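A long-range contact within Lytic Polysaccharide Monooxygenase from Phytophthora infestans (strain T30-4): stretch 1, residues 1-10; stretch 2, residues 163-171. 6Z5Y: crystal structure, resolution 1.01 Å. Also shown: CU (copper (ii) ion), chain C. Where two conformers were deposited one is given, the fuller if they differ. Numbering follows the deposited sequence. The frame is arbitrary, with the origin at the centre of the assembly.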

ATOM      1  N   HIS A   1      -1.378  -7.002  -7.591  1.00 10.70           N
ATOM      2  CA  HIS A   1      -1.070  -5.917  -8.515  1.00  8.89           C
ATOM      3  C   HIS A   1      -2.020  -4.739  -8.326  1.00  8.25           C
ATOM      4  O   HIS A   1      -3.149  -4.899  -7.834  1.00  9.27           O
ATOM      5  CB  HIS A   1      -1.051  -6.418  -9.942  1.00 10.78           C
ATOM      6  CG  HIS A   1       0.156  -7.281 -10.208  1.00 10.97           C
ATOM      7  ND1 HIS A   1       0.420  -8.448  -9.485  1.00 12.00           N
ATOM      8  CD2 HIS A   1       1.188  -7.128 -11.064  1.00 12.42           C
ATOM      9  CE1 HIS A   1       1.539  -8.979  -9.936  1.00 13.42           C
ATOM     10  NE2 HIS A   1       2.025  -8.197 -10.914  1.00 13.73           N
ATOM     11  N   GLY A   2      -1.586  -3.591  -8.776  1.00  8.21           N
ATOM     12  CA  GLY A   2      -2.413  -2.392  -8.733  1.00  8.32           C
ATOM     13  C   GLY A   2      -1.667  -1.207  -8.163  1.00  7.95           C
ATOM     14  O   GLY A   2      -0.641  -1.348  -7.498  1.00  8.22           O
ATOM     15  N   TYR A   3      -2.247  -0.030  -8.375  1.00  7.80           N
ATOM     16  CA  TYR A   3      -1.736   1.247  -7.868  1.00  7.86           C
ATOM     17  C   TYR A   3      -2.951   2.079  -7.468  1.00  7.20           C
ATOM     18  O   TYR A   3      -4.034   1.931  -8.064  1.00  7.57           O
ATOM     19  CB  TYR A   3      -0.837   1.965  -8.899  1.00  8.16           C
ATOM     20  CG  TYR A   3      -1.474   2.189 -10.243  1.00  8.26           C
ATOM     21  CD1 TYR A   3      -1.414   1.200 -11.221  1.00  9.73           C
ATOM     22  CD2 TYR A   3      -2.186   3.333 -10.544  1.00  8.25           C
ATOM     23  CE1 TYR A   3      -2.057   1.339 -12.442  1.00 10.78           C
ATOM     24  CE2 TYR A   3      -2.802   3.494 -11.770  1.00  9.94           C
ATOM     25  CZ  TYR A   3      -2.749   2.490 -12.702  1.00 11.07           C
ATOM     26  OH  TYR A   3      -3.425   2.580 -13.882  1.00 13.61           O
ATOM     27  N   ILE A   4      -2.737   3.059  -6.613  1.00  7.34           N
ATOM     28  CA  ILE A   4      -3.785   4.073  -6.407  0.80  7.53           C
ATOM     29  C   ILE A   4      -3.877   4.907  -7.675  1.00  7.05           C
ATOM     30  O   ILE A   4      -2.869   5.494  -8.125  1.00  7.68           O
ATOM     31  CB  ILE A   4      -3.524   4.911  -5.159  0.80  8.96           C
ATOM     32  CG1 ILE A   4      -3.745   4.052  -3.919  0.80  9.93           C
ATOM     33  CG2 ILE A   4      -4.403   6.156  -5.163  0.80  9.04           C
ATOM     34  CD1 ILE A   4      -3.585   4.796  -2.623  0.80 10.06           C
ATOM     35  N   ALA A   5      -5.063   4.938  -8.247  1.00  6.81           N
ATOM     36  CA  ALA A   5      -5.325   5.610  -9.520  1.00  7.39           C
ATOM     37  C   ALA A   5      -5.958   6.982  -9.332  1.00  7.68           C
ATOM     38  O   ALA A   5      -5.812   7.825 -10.239  1.00  8.57           O
ATOM     39  CB  ALA A   5      -6.196   4.745 -10.383  1.00  8.49           C
ATOM     40  N   LYS A   6      -6.661   7.203  -8.255  1.00  7.46           N
ATOM     41  CA  LYS A   6      -7.277   8.491  -7.920  0.60  7.74           C
ATOM     42  C   LYS A   6      -7.038   8.693  -6.443  1.00  7.59           C
ATOM     43  O   LYS A   6      -7.474   7.878  -5.651  1.00  8.48           O
ATOM     44  CB  LYS A   6      -8.755   8.407  -8.238  0.60  9.51           C
ATOM     45  CG  LYS A   6      -9.462   9.726  -8.250  0.60 11.56           C
ATOM     46  CD  LYS A   6     -10.882   9.614  -8.726  0.60 13.01           C
ATOM     47  CE  LYS A   6     -11.541  10.958  -8.872  0.60 16.28           C
ATOM     48  NZ  LYS A   6     -12.992  10.797  -9.076  0.60 17.31           N
ATOM     49  N   PRO A   7      -6.324   9.736  -6.028  1.00  7.35           N
ATOM     50  CA  PRO A   7      -5.694  10.754  -6.882  1.00  7.58           C
ATOM     51  C   PRO A   7      -4.625  10.152  -7.797  1.00  7.95           C
ATOM     52  O   PRO A   7      -4.046   9.107  -7.499  1.00  8.24           O
ATOM     53  CB  PRO A   7      -5.098  11.724  -5.860  1.00  8.09           C
ATOM     54  CG  PRO A   7      -4.848  10.878  -4.658  1.00  8.77           C
ATOM     55  CD  PRO A   7      -5.995   9.902  -4.616  1.00  7.77           C
ATOM     56  N   ALA A   8      -4.392  10.819  -8.917  1.00  8.25           N
ATOM     57  CA  ALA A   8      -3.589  10.213  -9.983  1.00  9.08           C
ATOM     58  C   ALA A   8      -2.110  10.316  -9.684  1.00  8.08           C
ATOM     59  O   ALA A   8      -1.562  11.407  -9.487  1.00  8.25           O
ATOM     60  CB  ALA A   8      -3.881  10.895 -11.280  1.00 11.29           C
ATOM     61  N   PRO A   9      -1.393   9.191  -9.782  1.00  8.67           N
ATOM     62  CA  PRO A   9       0.057   9.184  -9.708  0.60  8.41           C
ATOM     63  C   PRO A   9       0.697   9.682 -11.005  1.00  8.50           C
ATOM     64  O   PRO A   9       0.079   9.656 -12.047  1.00  9.86           O
ATOM     65  CB  PRO A   9       0.361   7.694  -9.565  0.60  9.76           C
ATOM     66  CG  PRO A   9      -0.750   7.013 -10.364  0.60 10.12           C
ATOM     67  CD  PRO A   9      -1.954   7.871 -10.116  0.60 10.52           C
ATOM     68  N   SER A  10       1.948  10.057 -10.839  1.00  8.67           N
ATOM     69  CA  SER A  10       2.888  10.272 -11.944  1.00  9.79           C
ATOM     70  C   SER A  10       3.889   9.134 -11.914  1.00  8.95           C
ATOM     71  O   SER A  10       4.077   8.507 -10.874  1.00  8.86           O
ATOM     72  CB  SER A  10       3.578  11.626 -11.823  1.00 11.04           C
ATOM     73  OG  SER A  10       2.633  12.696 -11.810  1.00 12.76           O
ATOM     74  N   ALA A 163       5.906  -6.194  -2.386  1.00  7.79           N
ATOM     75  CA  ALA A 163       5.825  -4.827  -1.879  1.00  7.60           C
ATOM     76  C   ALA A 163       5.294  -3.933  -2.968  1.00  6.95           C
ATOM     77  O   ALA A 163       5.926  -3.813  -4.019  1.00  8.37           O
ATOM     78  CB  ALA A 163       7.182  -4.343  -1.445  1.00  8.83           C
ATOM     79  N   TYR A 164       4.213  -3.217  -2.643  1.00  7.15           N
ATOM     80  CA  TYR A 164       3.665  -2.194  -3.539  1.00  7.17           C
ATOM     81  C   TYR A 164       3.779  -0.869  -2.793  1.00  7.51           C
ATOM     82  O   TYR A 164       3.369  -0.757  -1.630  1.00  7.89           O
ATOM     83  CB  TYR A 164       2.208  -2.492  -3.887  1.00  8.35           C
ATOM     84  CG  TYR A 164       2.011  -3.785  -4.622  1.00  8.17           C
ATOM     85  CD1 TYR A 164       1.907  -4.964  -3.925  1.00  8.37           C
ATOM     86  CD2 TYR A 164       1.945  -3.827  -6.008  1.00  9.01           C
ATOM     87  CE1 TYR A 164       1.744  -6.170  -4.572  1.00  9.81           C
ATOM     88  CE2 TYR A 164       1.819  -5.044  -6.672  1.00 10.28           C
ATOM     89  CZ  TYR A 164       1.697  -6.213  -5.943  1.00 10.14           C
ATOM     90  OH  TYR A 164       1.565  -7.415  -6.600  1.00 12.13           O
ATOM     91  N   LYS A 165       4.302   0.138  -3.486  1.00  6.75           N
ATOM     92  CA  LYS A 165       4.467   1.472  -2.949  1.00  6.35           C
ATOM     93  C   LYS A 165       4.086   2.475  -4.009  1.00  6.55           C
ATOM     94  O   LYS A 165       4.525   2.372  -5.153  1.00  6.85           O
ATOM     95  CB  LYS A 165       5.916   1.712  -2.528  1.00  7.17           C
ATOM     96  CG  LYS A 165       6.320   1.007  -1.257  1.00  8.47           C
ATOM     97  CD  LYS A 165       7.796   1.073  -0.968  1.00  8.50           C
ATOM     98  CE  LYS A 165       8.558   0.027  -1.744  1.00  9.22           C
ATOM     99  NZ  LYS A 165      10.022   0.258  -1.662  1.00  9.18           N
ATOM    100  N   ASN A 166       3.338   3.498  -3.570  1.00  6.25           N
ATOM    101  CA  ASN A 166       3.100   4.673  -4.426  1.00  6.62           C
ATOM    102  C   ASN A 166       3.394   5.921  -3.600  1.00  6.41           C
ATOM    103  O   ASN A 166       3.139   5.959  -2.389  1.00  7.25           O
ATOM    104  CB  ASN A 166       1.644   4.764  -4.884  1.00  6.73           C
ATOM    105  CG  ASN A 166       1.072   3.552  -5.580  1.00  7.14           C
ATOM    106  OD1 ASN A 166      -0.147   3.375  -5.523  1.00  8.57           O
ATOM    107  ND2 ASN A 166       1.869   2.771  -6.292  1.00  7.05           N
ATOM    108  N   CYS A 167       3.848   6.949  -4.282  1.00  6.65           N
ATOM    109  CA  CYS A 167       3.974   8.313  -3.758  1.00  6.72           C
ATOM    110  C   CYS A 167       3.208   9.182  -4.750  1.00  6.96           C
ATOM    111  O   CYS A 167       3.531   9.135  -5.926  1.00  8.51           O
ATOM    112  CB  CYS A 167       5.425   8.781  -3.691  1.00  7.99           C
ATOM    113  SG  CYS A 167       6.374   7.813  -2.510  1.00  9.13           S
ATOM    114  N   ILE A 168       2.249   9.959  -4.236  1.00  6.29           N
ATOM    115  CA  ILE A 168       1.379  10.784  -5.094  1.00  6.73           C
ATOM    116  C   ILE A 168       1.305  12.170  -4.498  1.00  6.62           C
ATOM    117  O   ILE A 168       0.695  12.366  -3.446  1.00  7.07           O
ATOM    118  CB  ILE A 168      -0.023  10.174  -5.230  1.00  7.59           C
ATOM    119  CG1 ILE A 168       0.065   8.727  -5.744  1.00  8.71           C
ATOM    120  CG2 ILE A 168      -0.844  11.040  -6.157  1.00  9.17           C
ATOM    121  CD1 ILE A 168      -1.263   8.015  -5.872  1.00 10.69           C
ATOM    122  N   PRO A 169       1.951  13.166  -5.133  1.00  7.16           N
ATOM    123  CA  PRO A 169       1.897  14.506  -4.596  1.00  7.16           C
ATOM    124  C   PRO A 169       0.489  15.054  -4.806  1.00  7.00           C
ATOM    125  O   PRO A 169      -0.081  14.896  -5.904  1.00  7.61           O
ATOM    126  CB  PRO A 169       2.924  15.281  -5.432  1.00  8.49           C
ATOM    127  CG  PRO A 169       2.997  14.505  -6.757  1.00  9.22           C
ATOM    128  CD  PRO A 169       2.776  13.053  -6.368  1.00  8.67           C
ATOM    129  N   LEU A 170      -0.008  15.768  -3.801  1.00  7.45           N
ATOM    130  CA  LEU A 170      -1.346  16.374  -3.843  1.00  7.46           C
ATOM    131  C   LEU A 170      -1.228  17.879  -3.679  1.00  8.46           C
ATOM    132  O   LEU A 170      -0.372  18.375  -2.965  1.00  9.20           O
ATOM    133  CB  LEU A 170      -2.249  15.817  -2.749  1.00  8.02           C
ATOM    134  CG  LEU A 170      -2.366  14.291  -2.702  1.00  8.16           C
ATOM    135  CD1 LEU A 170      -3.371  13.862  -1.655  1.00  9.35           C
ATOM    136  CD2 LEU A 170      -2.765  13.715  -4.036  1.00  9.49           C
ATOM    137  N   THR A 171      -2.164  18.568  -4.289  1.00  9.10           N
ATOM    138  CA  THR A 171      -2.271  20.023  -4.179  1.00 10.53           C
ATOM    139  C   THR A 171      -2.814  20.424  -2.814  1.00 10.85           C
ATOM    140  O   THR A 171      -3.510  19.690  -2.149  1.00 14.31           O
ATOM    141  CB  THR A 171      -3.184  20.555  -5.280  1.00 11.88           C
ATOM    142  OG1 THR A 171      -4.483  19.975  -5.126  1.00 13.48           O
ATOM    143  CG2 THR A 171      -2.704  20.229  -6.672  1.00 14.67           C
TER
HETATM  144 CU    CU C 201      -0.568  -9.019  -7.959  1.00 12.29          CU
HETATM  145  O   HOH W   1       1.710   0.030  -7.269  1.00  7.52           O
HETATM  146  O   HOH W   2       3.226  10.345  -8.342  1.00  8.38           O

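The copper ion sits at one end of this contact, held by the chain's own first residue: His1 N at 2.2 Å and His1 ND1 at 1.9 Å both bind CU, and one further ligand comes from elsewhere in the structure. Tyr164, on the strand of the second stretch, brings its hydroxyl to this site. His1 N donates a hydrogen bond to Tyr164 OH (3.1 Å), so the same nitrogen serves metal and phenol. His1 ND1 lies only 3.3 Å from Tyr164 OH but has no hydrogen to share, its lone pair being committed to copper. The two rings meet edge-to-face, the edge of Tyr164 toward the face of His1, with centroids 5.9 Å apart and planes at 64°.

Further along, side chains rather than paired backbones join the stretches. Asn166, its CA-to-CB bond directed toward stretch 1, accepts a nearly straight hydrogen bond (168°) from Ile4 N to Asn166 OD1 at 2.8 Å. Its amide nitrogen is used as well: water 1 accepts from Asn166 ND2 (2.9 Å) and donates to Gly2 O (2.7 Å), while Asn166 ND2 donates a weak hydrogen bond to Lys165 O (2.9 Å). Gly2 has backbone angles, 132/165, at which a CB would be jammed against the carbonyl O of His1.

Ile168 forms the apolar centre and has the largest covered area of the contact. Ile168 CD1 meets Ile4 CG2 at 3.7 Å, and Ile168 CG1 meets Pro9 CB at 4.0 Å. Pro7, which follows a cis peptide bond, packs its CB 3.6 Å from Leu170 CD2; the leucine's CB points sideways, but the end of its side chain comes nearer. Ile4 O is buried here without a polar partner. Water 2 links the backbones of Ser10 and Cys167, accepting from Ser10 N (2.8 Å) and donating to Cys167 O (2.7 Å).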